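Local coordinates for Polyphosphate:AMP phosphotransferase (Meiothermus ruber H328, PDB 5O6M), which uses inorganic polyphosphate as phosphate donor to convert AMP to ADP and ADP to ATP, and also accepts other nucleotides, at residues K57-Q63 against G160-F166. The protein carries 1 engineered substitution. Numbering follows the deposited sequence.
Sequences KVLVVLQ and GTTILKF
Thr161 holds OG1 anti to its carbonyl carbon (chi1 -60°), which sets the hydroxyl beside the Lys57 chain, 3.4 Å from CD. The two side chains cross at about a right angle. The Lys57 chain is extended as far as CE and bends at chi4 (89°). One water accepts from Lys57 NZ at 3.1 Å and also hydrogen-bonds Thr161 OG1. An alanine in place of Lys57 would probably leave this water without its ammonium partner and open a gap beside the Thr161 hydroxyl.

The strands run parallel and in register. Leu164 N donates to Leu59 O at 2.9 Å, and Val61 N to Leu164 O at 2.7 Å. Both bonds are nearly straight. Phe166 N reaches Val61 O from 30° off the carbonyl plane. On the face of Val60 and Leu62, Val60 CG1 meets the Phe166 ring edge, 3.8 Å from CD2. On the other face, Lys165 CG lies alongside Val61 CB at 3.7 Å, and Lys165 NZ continues to Glu153 and Tyr125.

This is the centre of the parallel sheet of a P-loop-type kinase fold. Strand 117-121 flanks 57-63, strand 224-228 flanks 161-169, and helix 232-249 packs on Leu164 and Phe166.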
# COMPACT_ATOMS: atom_id res chain seq x y z
N LYS D 57 20.51 -1.21 -2.72
CA LYS D 57 19.52 -0.70 -1.78
C LYS D 57 20.23 -0.41 -0.47
O LYS D 57 21.02 -1.24 0.00
CB LYS D 57 18.39 -1.71 -1.52
CG LYS D 57 18.06 -2.64 -2.66
CD LYS D 57 16.98 -3.61 -2.20
CE LYS D 57 16.60 -4.59 -3.27
NZ LYS D 57 17.48 -5.79 -3.21
N VAL D 58 19.95 0.74 0.13
CA VAL D 58 20.66 1.18 1.32
C VAL D 58 19.64 1.53 2.40
O VAL D 58 18.75 2.36 2.18
CB VAL D 58 21.58 2.37 1.02
CG1 VAL D 58 22.30 2.82 2.28
CG2 VAL D 58 22.56 2.00 -0.09
N LEU D 59 19.77 0.89 3.57
CA LEU D 59 18.87 1.08 4.70
C LEU D 59 19.66 1.61 5.89
O LEU D 59 20.61 0.96 6.34
CB LEU D 59 18.16 -0.23 5.06
CG LEU D 59 17.33 -0.23 6.35
CD1 LEU D 59 16.16 0.73 6.27
CD2 LEU D 59 16.84 -1.64 6.66
N VAL D 60 19.27 2.78 6.39
CA VAL D 60 19.88 3.39 7.56
C VAL D 60 18.86 3.37 8.70
O VAL D 60 17.79 3.99 8.59
CB VAL D 60 20.36 4.82 7.27
CG1 VAL D 60 20.89 5.48 8.54
CG2 VAL D 60 21.43 4.81 6.19
N VAL D 61 19.19 2.66 9.78
CA VAL D 61 18.34 2.57 10.96
C VAL D 61 18.83 3.56 12.01
O VAL D 61 20.03 3.65 12.27
CB VAL D 61 18.33 1.14 11.52
CG1 VAL D 61 17.48 1.07 12.78
CG2 VAL D 61 17.80 0.17 10.48
N LEU D 62 17.89 4.32 12.58
CA LEU D 62 18.18 5.26 13.66
C LEU D 62 17.32 4.90 14.87
O LEU D 62 16.09 4.89 14.78
CB LEU D 62 17.90 6.70 13.22
CG LEU D 62 18.72 7.25 12.06
CD1 LEU D 62 18.34 8.69 11.80
CD2 LEU D 62 20.21 7.15 12.35
N GLN D 63 17.97 4.60 15.99
CA GLN D 63 17.29 4.41 17.27
C GLN D 63 18.02 5.21 18.34
O GLN D 63 19.24 5.39 18.28
CB GLN D 63 17.23 2.92 17.66
CG GLN D 63 16.34 2.05 16.75
CD GLN D 63 14.84 2.21 17.00
OE1 GLN D 63 14.02 1.89 16.14
NE2 GLN D 63 14.47 2.68 18.19
N GLY D 160 20.54 -7.98 -1.36
CA GLY D 160 21.10 -6.79 -1.96
C GLY D 160 21.01 -5.49 -1.18
O GLY D 160 21.30 -4.43 -1.74
N THR D 161 20.63 -5.54 0.09
CA THR D 161 20.48 -4.33 0.90
C THR D 161 21.70 -4.14 1.80
O THR D 161 22.06 -5.05 2.56
CB THR D 161 19.20 -4.39 1.74
OG1 THR D 161 18.06 -4.50 0.88
CG2 THR D 161 19.07 -3.13 2.58
N THR D 162 22.33 -2.98 1.70
CA THR D 162 23.35 -2.56 2.65
C THR D 162 22.68 -1.94 3.86
O THR D 162 21.94 -0.96 3.74
CB THR D 162 24.33 -1.57 2.01
OG1 THR D 162 25.07 -2.22 0.97
CG2 THR D 162 25.27 -1.02 3.05
N ILE D 163 22.96 -2.49 5.04
CA ILE D 163 22.25 -2.15 6.27
C ILE D 163 23.21 -1.46 7.23
O ILE D 163 24.26 -2.02 7.57
CB ILE D 163 21.62 -3.39 6.92
CG1 ILE D 163 20.68 -4.09 5.95
CG2 ILE D 163 20.89 -3.01 8.21
CD1 ILE D 163 20.12 -5.40 6.48
N LEU D 164 22.84 -0.27 7.68
CA LEU D 164 23.55 0.43 8.74
C LEU D 164 22.57 0.72 9.86
O LEU D 164 21.50 1.30 9.62
CB LEU D 164 24.17 1.74 8.24
CG LEU D 164 25.30 1.65 7.20
CD1 LEU D 164 26.24 2.84 7.34
CD2 LEU D 164 26.05 0.34 7.33
N LYS D 165 22.93 0.34 11.08
CA LYS D 165 22.11 0.60 12.25
C LYS D 165 22.89 1.48 13.21
O LYS D 165 24.02 1.15 13.59
CB LYS D 165 21.67 -0.71 12.92
CG LYS D 165 20.84 -1.60 12.00
CD LYS D 165 20.46 -2.92 12.65
CE LYS D 165 21.65 -3.83 12.86
NZ LYS D 165 21.21 -5.20 13.29
N PHE D 166 22.30 2.61 13.58
CA PHE D 166 22.94 3.59 14.45
C PHE D 166 22.13 3.72 15.73
O PHE D 166 20.93 4.02 15.69
CB PHE D 166 23.06 4.95 13.76
CG PHE D 166 23.96 4.96 12.56
CD1 PHE D 166 25.33 5.01 12.71
CD2 PHE D 166 23.43 4.91 11.28
CE1 PHE D 166 26.17 5.01 11.60
CE2 PHE D 166 24.25 4.91 10.17
CZ PHE D 166 25.63 4.97 10.33
O HOH W 1 17.24 -6.68 -0.26